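Local coordinates for CYTH domain-containing protein (Pyrococcus horikoshii, PDB 2EEN) that is of unknown function but, as a dimeric CYTH-family member resembling class IV adenylyl cyclases, probably binds phosphate-rich ligands and metal ions within its antiparallel beta tunnel, at residues A[45-50]-A[67-72]; A[136-141]-A[151-156]; A[32-37]-A[105-110]. All coordinates share one frame; numbering follows the deposited sequence.

Contact 1. Residues A[45-50]-A[67-72]; sequences TDEALR and KGPKID
D46 leaves helix 42-45 with a positive phi of 61°, and its CG stands anti to the backbone N (chi1 -166°), which swings the carboxylate across to K70. The K70 chain bends at both chi3 and chi4, so NZ curls back to the same oxygen that its own backbone N reaches. OD2 of D46 therefore takes two bonds. K70 N meets D46 OD2 at 2.9 Å with a nearly straight N-H (178°), and K70 NZ closes a salt bridge to D46 OD2, also at 2.9 Å. The two donors come in from opposite faces of the carboxylate, each well out of its plane, while OD1 is held by a salt bridge to R78, so the group is gripped at both oxygens. An alanine here would probably loosen the turn, because both bonds to K70 and the link to R78 would go with the carboxylate.

Alongside, P69 slides past the same turn, its CA 3.2 Å from D46 O in a CA-H...O contact. Next comes the regular pairing: A48 N donates to K67 O at 3.0 Å, and K67 N returns a bond to A48 O at 2.9 Å. On the face carrying A48 and K67, the extended lysine reaches obliquely toward the R50 guanidinium. The two like charges share a water, which accepts from K67 NZ at 2.7 Å and from R50 NH1, in the guanidinium plane, at 3.0 Å. R50 NH1 also bonds to Y34 OH.

A48 and K67 form an antiparallel hydrogen-bonded pair near the open end of the β-hairpin 48-56/59-70. The basic side chains on its A48-K67 face are consistent with the charged interior of the CYTH tunnel fold.

Contact 2. Residues A[136-141]-A[151-156]; sequences IETLVK and EKLEKI
I136 points from the strand into the helix, and its branches divide the work. From CB, CG2 takes the crowded position between backbone N and carbonyl carbon and presses on L153 CB at 3.6 Å. The other branch, CG1, lies anti to the backbone N (chi1 -171°) and meets L153 CG, likewise at 3.6 Å. At the tip, CD1 runs on past the leucine to I156, crossing that side chain at about a right angle with I136 CD1 3.6 Å from I156 CG2. Two residues further along the strand, T138 lies under the fork of L153, so that CG2 of the threonine has both L153 CD1 and CD2 at 3.7 Å. L153 CD2 also rests 3.7 Å from E137 CA, bringing the leucine right down onto the strand backbone. T138 OG1 plays no part in this apolar seam; it is bonded to G119 O.

Helix 151-156 runs roughly antiparallel to strand 136-139, their axes 8.8 Å apart at closest approach and 153° between directions. Strand 131-139 lies between strands 3-9 and 120-127, and I136 touches L6, V120 and I122 on them as well as L157 of helix 146-160, which lies against this part of the sheet.

Contact 3. Residues A[32-37]-A[105-110]; sequences DIYYQH and LKVVKT
The backbone bonds come first, two of them short. D32 N reaches V107 O at 2.7 Å, nearly straight (174°), and V107 N returns to D32 O at 2.7 Å. Two residues on, Y34 N gives a third bond to L105 O at 2.9 Å, almost along the C=O axis. Between these pairs K106 CA makes a CA-H...O contact with D32 O.

Ionic contacts follow. K109 leaves its backbone by the crowded rotamer (chi1 67°), then bends at chi4 to bring NZ within 3.4 Å of D32 OD2, a long salt bridge. A water bridges the pair, donating to D32 OD2 at 2.8 Å and to V107 O while accepting from K109 NZ at 2.8 Å. D32 OD1 pairs with R52 and K109 NZ also bonds to H30, so this buried charge cluster would probably favour an ionised aspartate.

The apolar contacts divide by face. Y34 crosses V107 obliquely, its CE2 3.8 Å from V107 CG2, beside L171 and L174 of helix 170-176; on the reverse face I33 and K106 run side by side.

Three antiparallel pairs join central strands 23-36 and 102-117, D32 and K109 being consistent with the charged interior of the CYTH tunnel.

Overall arrangement
All three contacts belong to one antiparallel sheet, taken in the strand order 3-9, 131-139, 120-127, 102-117, 23-36, 48-56, 59-70, 78-85. Contacts 1 and 3 are neighbours, their centres 14 Å apart: strands 23-36 and 48-56 pair directly, L49 O meeting Y35 N at 2.9 Å, and R50 packs against D32. Along the chain, residues 45-72 fall between the two halves of contact 3, and contact 2 follows both. It lies about 19 Å from contact 1 and 25 Å from contact 3, centre to centre, across the chain's middle from the latter. Contacts 1 and 3 join four successive strands, 102-117 to 59-70; contact 2, touching neither, packs helix 146-160 on strand 131-139 toward the other edge.

Contact 1. Residues A[45-50]-A[67-72]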
ATOM      1  N   THR A  45      13.473  15.299   3.620  1.00 21.79           N
ATOM      2  CA  THR A  45      14.073  14.197   2.876  1.00 21.88           C
ATOM      3  C   THR A  45      13.643  14.193   1.406  1.00 20.68           C
ATOM      4  O   THR A  45      14.106  13.365   0.616  1.00 22.49           O
ATOM      5  CB  THR A  45      13.696  12.854   3.507  1.00 19.37           C
ATOM      6  OG1 THR A  45      12.271  12.725   3.514  1.00 20.67           O
ATOM      7  CG2 THR A  45      14.214  12.774   4.939  1.00 23.09           C
ATOM      8  N   ASP A  46      12.765  15.128   1.061  1.00 19.07           N
ATOM      9  CA  ASP A  46      12.254  15.290  -0.296  1.00 19.41           C
ATOM     10  C   ASP A  46      11.520  14.058  -0.797  1.00 17.81           C
ATOM     11  O   ASP A  46      11.649  13.654  -1.952  1.00 19.61           O
ATOM     12  CB  ASP A  46      13.391  15.662  -1.251  1.00 21.04           C
ATOM     13  CG  ASP A  46      12.887  16.160  -2.590  1.00 22.74           C
ATOM     14  OD1 ASP A  46      11.771  16.720  -2.642  1.00 25.57           O
ATOM     15  OD2 ASP A  46      13.617  16.012  -3.594  1.00 26.85           O
ATOM     16  N   GLU A  47      10.733  13.464   0.086  1.00 15.18           N
ATOM     17  CA  GLU A  47       9.949  12.292  -0.265  1.00 14.64           C
ATOM     18  C   GLU A  47       8.479  12.685  -0.258  1.00 14.43           C
ATOM     19  O   GLU A  47       8.116  13.757   0.216  1.00 14.51           O
ATOM     20  CB  GLU A  47      10.163  11.197   0.762  1.00 13.25           C
ATOM     21  CG  GLU A  47      11.542  10.620   0.778  1.00 16.95           C
ATOM     22  CD  GLU A  47      11.720   9.701   1.959  1.00 17.42           C
ATOM     23  OE1 GLU A  47      11.991  10.207   3.069  1.00 19.25           O
ATOM     24  OE2 GLU A  47      11.559   8.482   1.787  1.00 20.69           O
ATOM     25  N   ALA A  48       7.629  11.816  -0.791  1.00 15.28           N
ATOM     26  CA  ALA A  48       6.200  12.084  -0.804  1.00 16.41           C
ATOM     27  C   ALA A  48       5.423  10.778  -0.842  1.00 16.24           C
ATOM     28  O   ALA A  48       5.900   9.766  -1.359  1.00 15.68           O
ATOM     29  CB  ALA A  48       5.823  12.947  -2.012  1.00 17.46           C
ATOM     30  N   LEU A  49       4.237  10.798  -0.252  1.00 14.54           N
ATOM     31  CA  LEU A  49       3.366   9.637  -0.265  1.00 12.93           C
ATOM     32  C   LEU A  49       2.000  10.230  -0.531  1.00 14.22           C
ATOM     33  O   LEU A  49       1.557  11.144   0.168  1.00 15.33           O
ATOM     34  CB  LEU A  49       3.375   8.905   1.076  1.00 14.37           C
ATOM     35  CG  LEU A  49       2.488   7.656   1.039  1.00 16.45           C
ATOM     36  CD1 LEU A  49       3.071   6.617   0.057  1.00 14.69           C
ATOM     37  CD2 LEU A  49       2.395   7.069   2.433  1.00 17.40           C
ATOM     38  N   ARG A  50       1.329   9.714  -1.548  1.00 12.48           N
ATOM     39  CA  ARG A  50       0.048  10.273  -1.923  1.00 14.58           C
ATOM     40  C   ARG A  50      -0.977   9.259  -2.377  1.00 15.98           C
ATOM     41  O   ARG A  50      -0.635   8.193  -2.883  1.00 14.09           O
ATOM     42  CB  ARG A  50       0.305  11.284  -3.049  1.00 18.15           C
ATOM     43  CG  ARG A  50      -0.817  11.522  -4.047  1.00 20.84           C
ATOM     44  CD  ARG A  50      -0.262  12.194  -5.314  1.00 19.64           C
ATOM     45  NE  ARG A  50       0.105  11.231  -6.356  1.00 20.94           N
ATOM     46  CZ  ARG A  50       0.967  11.480  -7.339  1.00 20.12           C
ATOM     47  NH1 ARG A  50       1.564  12.659  -7.414  1.00 21.96           N
ATOM     48  NH2 ARG A  50       1.221  10.557  -8.259  1.00 23.09           N
ATOM     49  N   LYS A  67       7.069   8.754  -3.756  1.00 14.37           N
ATOM     50  CA  LYS A  67       8.047   9.402  -4.610  1.00 17.11           C
ATOM     51  C   LYS A  67       9.324   9.623  -3.820  1.00 16.31           C
ATOM     52  O   LYS A  67       9.295  10.101  -2.682  1.00 15.93           O
ATOM     53  CB  LYS A  67       7.516  10.725  -5.143  1.00 19.98           C
ATOM     54  CG  LYS A  67       6.405  10.535  -6.162  1.00 23.50           C
ATOM     55  CD  LYS A  67       6.379  11.670  -7.162  1.00 27.53           C
ATOM     56  CE  LYS A  67       5.274  11.461  -8.180  1.00 29.26           C
ATOM     57  NZ  LYS A  67       5.351  12.470  -9.269  1.00 31.44           N
ATOM     58  N   GLY A  68      10.445   9.261  -4.432  1.00 15.32           N
ATOM     59  CA  GLY A  68      11.732   9.424  -3.788  1.00 16.65           C
ATOM     60  C   GLY A  68      12.255  10.821  -4.037  1.00 16.24           C
ATOM     61  O   GLY A  68      11.590  11.631  -4.682  1.00 15.27           O
ATOM     62  N   PRO A  69      13.452  11.134  -3.525  1.00 18.62           N
ATOM     63  CA  PRO A  69      14.072  12.451  -3.690  1.00 20.73           C
ATOM     64  C   PRO A  69      14.361  12.748  -5.155  1.00 22.13           C
ATOM     65  O   PRO A  69      14.583  11.829  -5.952  1.00 21.97           O
ATOM     66  CB  PRO A  69      15.370  12.330  -2.888  1.00 20.66           C
ATOM     67  CG  PRO A  69      15.086  11.236  -1.894  1.00 24.51           C
ATOM     68  CD  PRO A  69      14.304  10.246  -2.719  1.00 20.02           C
ATOM     69  N   LYS A  70      14.346  14.027  -5.514  1.00 22.83           N
ATOM     70  CA  LYS A  70      14.664  14.414  -6.882  1.00 24.68           C
ATOM     71  C   LYS A  70      16.125  14.038  -7.088  1.00 25.46           C
ATOM     72  O   LYS A  70      16.958  14.247  -6.201  1.00 27.94           O
ATOM     73  CB  LYS A  70      14.473  15.922  -7.082  1.00 24.74           C
ATOM     74  CG  LYS A  70      13.014  16.376  -7.087  1.00 26.23           C
ATOM     75  CD  LYS A  70      12.881  17.873  -7.358  1.00 29.85           C
ATOM     76  CE  LYS A  70      13.503  18.708  -6.245  1.00 30.95           C
ATOM     77  NZ  LYS A  70      12.879  18.426  -4.921  1.00 33.62           N
ATOM     78  N   ILE A  71      16.442  13.471  -8.246  1.00 25.03           N
ATOM     79  CA  ILE A  71      17.819  13.076  -8.520  1.00 27.08           C
ATOM     80  C   ILE A  71      18.448  13.930  -9.609  1.00 28.24           C
ATOM     81  O   ILE A  71      19.622  13.763  -9.938  1.00 28.75           O
ATOM     82  CB  ILE A  71      17.901  11.606  -8.947  1.00 28.98           C
ATOM     83  CG1 ILE A  71      17.052  11.376 -10.199  1.00 29.81           C
ATOM     84  CG2 ILE A  71      17.441  10.709  -7.808  1.00 31.52           C
ATOM     85  CD1 ILE A  71      17.184   9.982 -10.772  1.00 31.59           C
ATOM     86  N   ASP A  72      17.667  14.858 -10.150  1.00 28.32           N
ATOM     87  CA  ASP A  72      18.136  15.730 -11.221  1.00 31.52           C
ATOM     88  C   ASP A  72      17.913  17.202 -10.871  1.00 32.66           C
ATOM     89  O   ASP A  72      16.839  17.584 -10.409  1.00 33.42           O
ATOM     90  CB  ASP A  72      17.398  15.376 -12.517  1.00 32.00           C
ATOM     91  CG  ASP A  72      17.831  16.227 -13.689  1.00 34.93           C
ATOM     92  OD1 ASP A  72      19.043  16.255 -13.993  1.00 35.95           O
ATOM     93  OD2 ASP A  72      16.956  16.864 -14.311  1.00 32.76           O
TER
HETATM   94  O   HOH W   1       2.790  12.624 -10.190  1.00 32.20           O

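Contact 2. Residues A[136-141]-A[151-156]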
ATOM      1  N   ILE A 136       5.176  17.765 -18.844  1.00 16.35           N
ATOM      2  CA  ILE A 136       5.566  16.880 -19.927  1.00 16.17           C
ATOM      3  C   ILE A 136       6.381  15.762 -19.299  1.00 17.68           C
ATOM      4  O   ILE A 136       7.153  15.986 -18.358  1.00 16.99           O
ATOM      5  CB  ILE A 136       6.377  17.619 -21.020  1.00 15.19           C
ATOM      6  CG1 ILE A 136       6.563  16.690 -22.226  1.00 16.06           C
ATOM      7  CG2 ILE A 136       7.723  18.091 -20.464  1.00 15.03           C
ATOM      8  CD1 ILE A 136       7.018  17.413 -23.488  1.00 13.25           C
ATOM      9  N   GLU A 137       6.196  14.548 -19.797  1.00 15.69           N
ATOM     10  CA  GLU A 137       6.907  13.406 -19.250  1.00 19.46           C
ATOM     11  C   GLU A 137       7.215  12.339 -20.277  1.00 20.03           C
ATOM     12  O   GLU A 137       6.536  12.217 -21.300  1.00 19.13           O
ATOM     13  CB  GLU A 137       6.084  12.764 -18.137  1.00 22.26           C
ATOM     14  CG  GLU A 137       4.678  12.398 -18.586  1.00 30.54           C
ATOM     15  CD  GLU A 137       4.079  11.265 -17.780  1.00 35.39           C
ATOM     16  OE1 GLU A 137       4.441  10.097 -18.040  1.00 40.86           O
ATOM     17  OE2 GLU A 137       3.249  11.540 -16.890  1.00 40.09           O
ATOM     18  N   THR A 138       8.248  11.562 -19.977  1.00 20.04           N
ATOM     19  CA  THR A 138       8.665  10.454 -20.818  1.00 20.50           C
ATOM     20  C   THR A 138       9.496   9.529 -19.947  1.00 22.96           C
ATOM     21  O   THR A 138      10.120   9.974 -18.981  1.00 22.18           O
ATOM     22  CB  THR A 138       9.512  10.921 -22.014  1.00 21.86           C
ATOM     23  OG1 THR A 138       9.728   9.811 -22.899  1.00 23.30           O
ATOM     24  CG2 THR A 138      10.862  11.458 -21.539  1.00 23.64           C
ATOM     25  N   LEU A 139       9.494   8.245 -20.278  1.00 22.22           N
ATOM     26  CA  LEU A 139      10.250   7.265 -19.510  1.00 24.07           C
ATOM     27  C   LEU A 139      11.620   7.000 -20.112  1.00 25.27           C
ATOM     28  O   LEU A 139      11.796   7.042 -21.329  1.00 25.87           O
ATOM     29  CB  LEU A 139       9.471   5.951 -19.418  1.00 26.00           C
ATOM     30  CG  LEU A 139       8.104   6.018 -18.733  1.00 28.62           C
ATOM     31  CD1 LEU A 139       7.462   4.640 -18.734  1.00 27.72           C
ATOM     32  CD2 LEU A 139       8.269   6.531 -17.310  1.00 30.77           C
ATOM     33  N   VAL A 140      12.590   6.738 -19.239  1.00 26.22           N
ATOM     34  CA  VAL A 140      13.956   6.432 -19.647  1.00 27.01           C
ATOM     35  C   VAL A 140      14.401   5.262 -18.781  1.00 28.35           C
ATOM     36  O   VAL A 140      13.953   5.123 -17.646  1.00 28.51           O
ATOM     37  CB  VAL A 140      14.907   7.626 -19.418  1.00 28.23           C
ATOM     38  CG1 VAL A 140      14.468   8.810 -20.261  1.00 28.28           C
ATOM     39  CG2 VAL A 140      14.936   7.997 -17.949  1.00 28.70           C
ATOM     40  N   LYS A 141      15.283   4.422 -19.307  1.00 30.04           N
ATOM     41  CA  LYS A 141      15.729   3.265 -18.548  1.00 32.23           C
ATOM     42  C   LYS A 141      16.803   3.584 -17.515  1.00 31.96           C
ATOM     43  O   LYS A 141      16.675   3.215 -16.349  1.00 32.44           O
ATOM     44  CB  LYS A 141      16.233   2.176 -19.498  1.00 34.83           C
ATOM     45  CG  LYS A 141      16.560   0.863 -18.807  1.00 36.90           C
ATOM     46  CD  LYS A 141      16.920  -0.219 -19.810  1.00 38.14           C
ATOM     47  CE  LYS A 141      17.164  -1.545 -19.114  1.00 38.87           C
ATOM     48  NZ  LYS A 141      17.474  -2.626 -20.088  1.00 40.43           N
ATOM     49  N   GLU A 151      16.469  17.595 -21.718  1.00 23.91           N
ATOM     50  CA  GLU A 151      16.735  18.571 -22.766  1.00 24.02           C
ATOM     51  C   GLU A 151      15.673  18.478 -23.856  1.00 21.80           C
ATOM     52  O   GLU A 151      15.172  19.493 -24.343  1.00 21.44           O
ATOM     53  CB  GLU A 151      18.122  18.331 -23.368  1.00 26.89           C
ATOM     54  CG  GLU A 151      19.243  18.359 -22.340  1.00 33.45           C
ATOM     55  CD  GLU A 151      20.619  18.203 -22.959  1.00 36.61           C
ATOM     56  OE1 GLU A 151      20.804  17.287 -23.789  1.00 39.19           O
ATOM     57  OE2 GLU A 151      21.522  18.994 -22.605  1.00 39.51           O
ATOM     58  N   LYS A 152      15.318  17.253 -24.219  1.00 19.61           N
ATOM     59  CA  LYS A 152      14.318  17.024 -25.250  1.00 20.18           C
ATOM     60  C   LYS A 152      12.959  17.571 -24.825  1.00 19.67           C
ATOM     61  O   LYS A 152      12.284  18.262 -25.590  1.00 19.97           O
ATOM     62  CB  LYS A 152      14.210  15.528 -25.525  1.00 20.94           C
ATOM     63  CG  LYS A 152      13.127  15.153 -26.494  1.00 25.27           C
ATOM     64  CD  LYS A 152      12.978  13.650 -26.538  1.00 28.55           C
ATOM     65  CE  LYS A 152      11.924  13.246 -27.530  1.00 30.70           C
ATOM     66  NZ  LYS A 152      12.328  13.574 -28.927  1.00 34.12           N
ATOM     67  N   LEU A 153      12.556  17.260 -23.599  1.00 18.83           N
ATOM     68  CA  LEU A 153      11.268  17.726 -23.107  1.00 19.44           C
ATOM     69  C   LEU A 153      11.229  19.228 -22.868  1.00 17.61           C
ATOM     70  O   LEU A 153      10.211  19.877 -23.118  1.00 18.15           O
ATOM     71  CB  LEU A 153      10.885  16.971 -21.831  1.00 19.28           C
ATOM     72  CG  LEU A 153      10.065  15.689 -22.044  1.00 24.25           C
ATOM     73  CD1 LEU A 153      10.674  14.825 -23.142  1.00 24.01           C
ATOM     74  CD2 LEU A 153       9.994  14.921 -20.731  1.00 24.32           C
ATOM     75  N   GLU A 154      12.337  19.789 -22.391  1.00 19.14           N
ATOM     76  CA  GLU A 154      12.376  21.219 -22.150  1.00 21.08           C
ATOM     77  C   GLU A 154      12.194  21.931 -23.484  1.00 20.13           C
ATOM     78  O   GLU A 154      11.495  22.935 -23.565  1.00 19.19           O
ATOM     79  CB  GLU A 154      13.706  21.638 -21.519  1.00 23.26           C
ATOM     80  CG  GLU A 154      13.673  23.054 -20.974  1.00 31.08           C
ATOM     81  CD  GLU A 154      15.013  23.518 -20.441  1.00 34.30           C
ATOM     82  OE1 GLU A 154      15.663  22.748 -19.701  1.00 38.87           O
ATOM     83  OE2 GLU A 154      15.409  24.661 -20.752  1.00 38.48           O
ATOM     84  N   LYS A 155      12.819  21.399 -24.532  1.00 20.93           N
ATOM     85  CA  LYS A 155      12.702  22.001 -25.858  1.00 21.64           C
ATOM     86  C   LYS A 155      11.256  21.998 -26.343  1.00 19.29           C
ATOM     87  O   LYS A 155      10.765  22.995 -26.869  1.00 18.91           O
ATOM     88  CB  LYS A 155      13.588  21.265 -26.870  1.00 22.25           C
ATOM     89  CG  LYS A 155      13.480  21.822 -28.285  1.00 26.33           C
ATOM     90  CD  LYS A 155      14.536  21.230 -29.206  1.00 29.31           C
ATOM     91  CE  LYS A 155      14.619  22.017 -30.503  1.00 31.10           C
ATOM     92  NZ  LYS A 155      15.708  21.523 -31.390  1.00 34.87           N
ATOM     93  N   ILE A 156      10.565  20.876 -26.157  1.00 18.53           N
ATOM     94  CA  ILE A 156       9.172  20.773 -26.575  1.00 17.02           C
ATOM     95  C   ILE A 156       8.309  21.824 -25.878  1.00 16.50           C
ATOM     96  O   ILE A 156       7.505  22.499 -26.519  1.00 18.00           O
ATOM     97  CB  ILE A 156       8.616  19.366 -26.281  1.00 16.48           C
ATOM     98  CG1 ILE A 156       9.306  18.344 -27.189  1.00 16.87           C
ATOM     99  CG2 ILE A 156       7.114  19.335 -26.504  1.00 15.37           C
ATOM    100  CD1 ILE A 156       9.024  16.912 -26.814  1.00 16.96           C
TER

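Contact 3. Residues A[32-37]-A[105-110]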
ATOM      1  N   ASP A  32      -5.754  14.626  -5.021  1.00 18.18           N
ATOM      2  CA  ASP A  32      -4.642  13.994  -4.326  1.00 18.34           C
ATOM      3  C   ASP A  32      -4.590  14.344  -2.863  1.00 18.85           C
ATOM      4  O   ASP A  32      -4.826  15.491  -2.478  1.00 23.66           O
ATOM      5  CB  ASP A  32      -3.302  14.415  -4.932  1.00 18.20           C
ATOM      6  CG  ASP A  32      -3.168  14.022  -6.376  1.00 21.86           C
ATOM      7  OD1 ASP A  32      -3.694  12.958  -6.742  1.00 20.77           O
ATOM      8  OD2 ASP A  32      -2.518  14.770  -7.137  1.00 21.40           O
ATOM      9  N   ILE A  33      -4.281  13.349  -2.044  1.00 15.57           N
ATOM     10  CA  ILE A  33      -4.118  13.595  -0.628  1.00 16.09           C
ATOM     11  C   ILE A  33      -2.663  13.247  -0.351  1.00 14.05           C
ATOM     12  O   ILE A  33      -2.226  12.121  -0.609  1.00 14.87           O
ATOM     13  CB  ILE A  33      -5.034  12.708   0.251  1.00 19.48           C
ATOM     14  CG1 ILE A  33      -6.510  13.060   0.022  1.00 22.10           C
ATOM     15  CG2 ILE A  33      -4.713  12.947   1.713  1.00 20.20           C
ATOM     16  CD1 ILE A  33      -7.474  12.353   0.931  1.00 27.94           C
ATOM     17  N   TYR A  34      -1.904  14.226   0.127  1.00 13.20           N
ATOM     18  CA  TYR A  34      -0.502  13.996   0.444  1.00 13.97           C
ATOM     19  C   TYR A  34      -0.354  13.788   1.934  1.00 15.63           C
ATOM     20  O   TYR A  34      -1.032  14.440   2.729  1.00 15.71           O
ATOM     21  CB  TYR A  34       0.353  15.172  -0.009  1.00 14.09           C
ATOM     22  CG  TYR A  34       0.602  15.168  -1.487  1.00 14.54           C
ATOM     23  CD1 TYR A  34       1.688  14.486  -2.029  1.00 17.90           C
ATOM     24  CD2 TYR A  34      -0.260  15.836  -2.353  1.00 17.27           C
ATOM     25  CE1 TYR A  34       1.910  14.476  -3.401  1.00 16.08           C
ATOM     26  CE2 TYR A  34      -0.046  15.829  -3.728  1.00 15.45           C
ATOM     27  CZ  TYR A  34       1.039  15.148  -4.241  1.00 18.92           C
ATOM     28  OH  TYR A  34       1.241  15.133  -5.597  1.00 20.85           O
ATOM     29  N   TYR A  35       0.548  12.888   2.303  1.00 13.72           N
ATOM     30  CA  TYR A  35       0.778  12.531   3.694  1.00 15.76           C
ATOM     31  C   TYR A  35       2.146  12.858   4.239  1.00 15.23           C
ATOM     32  O   TYR A  35       3.111  13.010   3.494  1.00 17.29           O
ATOM     33  CB  TYR A  35       0.562  11.031   3.859  1.00 17.13           C
ATOM     34  CG  TYR A  35      -0.842  10.602   3.576  1.00 18.57           C
ATOM     35  CD1 TYR A  35      -1.232  10.248   2.288  1.00 19.39           C
ATOM     36  CD2 TYR A  35      -1.796  10.568   4.592  1.00 18.86           C
ATOM     37  CE1 TYR A  35      -2.539   9.870   2.014  1.00 21.98           C
ATOM     38  CE2 TYR A  35      -3.100  10.190   4.331  1.00 22.09           C
ATOM     39  CZ  TYR A  35      -3.465   9.842   3.042  1.00 22.31           C
ATOM     40  OH  TYR A  35      -4.755   9.458   2.782  1.00 27.37           O
ATOM     41  N   GLN A  36       2.213  12.965   5.562  1.00 16.38           N
ATOM     42  CA  GLN A  36       3.467  13.197   6.252  1.00 16.32           C
ATOM     43  C   GLN A  36       3.795  11.866   6.897  1.00 15.04           C
ATOM     44  O   GLN A  36       2.899  11.128   7.307  1.00 16.74           O
ATOM     45  CB  GLN A  36       3.316  14.266   7.334  1.00 18.77           C
ATOM     46  CG  GLN A  36       4.549  14.445   8.218  1.00 19.76           C
ATOM     47  CD  GLN A  36       5.811  14.804   7.439  1.00 25.40           C
ATOM     48  OE1 GLN A  36       6.369  13.977   6.713  1.00 20.17           O
ATOM     49  NE2 GLN A  36       6.265  16.047   7.590  1.00 24.20           N
ATOM     50  N   HIS A  37       5.081  11.560   6.957  1.00 15.75           N
ATOM     51  CA  HIS A  37       5.566  10.331   7.553  1.00 16.58           C
ATOM     52  C   HIS A  37       5.471  10.481   9.069  1.00 16.61           C
ATOM     53  O   HIS A  37       5.672  11.564   9.608  1.00 18.48           O
ATOM     54  CB  HIS A  37       7.011  10.114   7.124  1.00 16.28           C
ATOM     55  CG  HIS A  37       7.542   8.752   7.431  1.00 16.76           C
ATOM     56  ND1 HIS A  37       7.939   8.371   8.696  1.00 18.65           N
ATOM     57  CD2 HIS A  37       7.762   7.685   6.629  1.00 16.47           C
ATOM     58  CE1 HIS A  37       8.382   7.126   8.657  1.00 16.90           C
ATOM     59  NE2 HIS A  37       8.287   6.688   7.413  1.00 15.69           N
ATOM     60  N   LEU A 105      -2.008  17.877   3.005  1.00 20.40           N
ATOM     61  CA  LEU A 105      -2.830  18.726   2.160  1.00 19.17           C
ATOM     62  C   LEU A 105      -3.475  17.931   1.039  1.00 20.20           C
ATOM     63  O   LEU A 105      -2.994  16.860   0.661  1.00 18.54           O
ATOM     64  CB  LEU A 105      -1.969  19.831   1.549  1.00 20.67           C
ATOM     65  CG  LEU A 105      -2.747  20.949   0.853  1.00 23.23           C
ATOM     66  CD1 LEU A 105      -3.566  21.725   1.874  1.00 26.60           C
ATOM     67  CD2 LEU A 105      -1.778  21.872   0.155  1.00 24.28           C
ATOM     68  N   LYS A 106      -4.575  18.466   0.524  1.00 19.14           N
ATOM     69  CA  LYS A 106      -5.287  17.857  -0.582  1.00 21.85           C
ATOM     70  C   LYS A 106      -5.104  18.754  -1.793  1.00 21.72           C
ATOM     71  O   LYS A 106      -5.388  19.952  -1.740  1.00 24.70           O
ATOM     72  CB  LYS A 106      -6.771  17.733  -0.267  1.00 24.84           C
ATOM     73  CG  LYS A 106      -7.116  16.615   0.698  1.00 28.39           C
ATOM     74  CD  LYS A 106      -8.574  16.213   0.556  1.00 32.60           C
ATOM     75  CE  LYS A 106      -9.277  16.245   1.914  1.00 33.99           C
ATOM     76  NZ  LYS A 106      -8.588  17.093   2.932  1.00 36.25           N
ATOM     77  N   VAL A 107      -4.625  18.170  -2.885  1.00 18.40           N
ATOM     78  CA  VAL A 107      -4.400  18.920  -4.110  1.00 17.03           C
ATOM     79  C   VAL A 107      -5.416  18.465  -5.143  1.00 15.68           C
ATOM     80  O   VAL A 107      -5.509  17.286  -5.458  1.00 16.70           O
ATOM     81  CB  VAL A 107      -2.968  18.691  -4.648  1.00 17.09           C
ATOM     82  CG1 VAL A 107      -2.746  19.514  -5.910  1.00 18.96           C
ATOM     83  CG2 VAL A 107      -1.951  19.067  -3.581  1.00 19.12           C
ATOM     84  N   VAL A 108      -6.190  19.415  -5.658  1.00 15.52           N
ATOM     85  CA  VAL A 108      -7.216  19.109  -6.645  1.00 15.27           C
ATOM     86  C   VAL A 108      -6.927  19.816  -7.951  1.00 15.66           C
ATOM     87  O   VAL A 108      -6.580  20.995  -7.958  1.00 16.52           O
ATOM     88  CB  VAL A 108      -8.600  19.560  -6.154  1.00 16.78           C
ATOM     89  CG1 VAL A 108      -9.659  19.214  -7.190  1.00 18.57           C
ATOM     90  CG2 VAL A 108      -8.913  18.904  -4.824  1.00 18.46           C
ATOM     91  N   LYS A 109      -7.078  19.102  -9.059  1.00 14.74           N
ATOM     92  CA  LYS A 109      -6.825  19.712 -10.352  1.00 14.72           C
ATOM     93  C   LYS A 109      -7.510  18.953 -11.473  1.00 15.88           C
ATOM     94  O   LYS A 109      -8.027  17.851 -11.277  1.00 17.17           O
ATOM     95  CB  LYS A 109      -5.322  19.728 -10.638  1.00 14.15           C
ATOM     96  CG  LYS A 109      -4.739  18.320 -10.840  1.00 13.69           C
ATOM     97  CD  LYS A 109      -3.270  18.363 -11.274  1.00 15.80           C
ATOM     98  CE  LYS A 109      -2.728  16.964 -11.539  1.00 19.22           C
ATOM     99  NZ  LYS A 109      -2.620  16.148 -10.291  1.00 18.07           N
ATOM    100  N   THR A 110      -7.533  19.570 -12.647  1.00 16.78           N
ATOM    101  CA  THR A 110      -8.065  18.906 -13.822  1.00 15.99           C
ATOM    102  C   THR A 110      -6.819  18.762 -14.679  1.00 17.62           C
ATOM    103  O   THR A 110      -5.903  19.583 -14.595  1.00 18.27           O
ATOM    104  CB  THR A 110      -9.146  19.727 -14.557  1.00 18.91           C
ATOM    105  OG1 THR A 110      -8.619  20.987 -14.976  1.00 20.02           O
ATOM    106  CG2 THR A 110     -10.336  19.946 -13.646  1.00 20.72           C
TER
HETATM  107  O   HOH W   2      -4.067  16.877  -8.017  1.00 19.53           O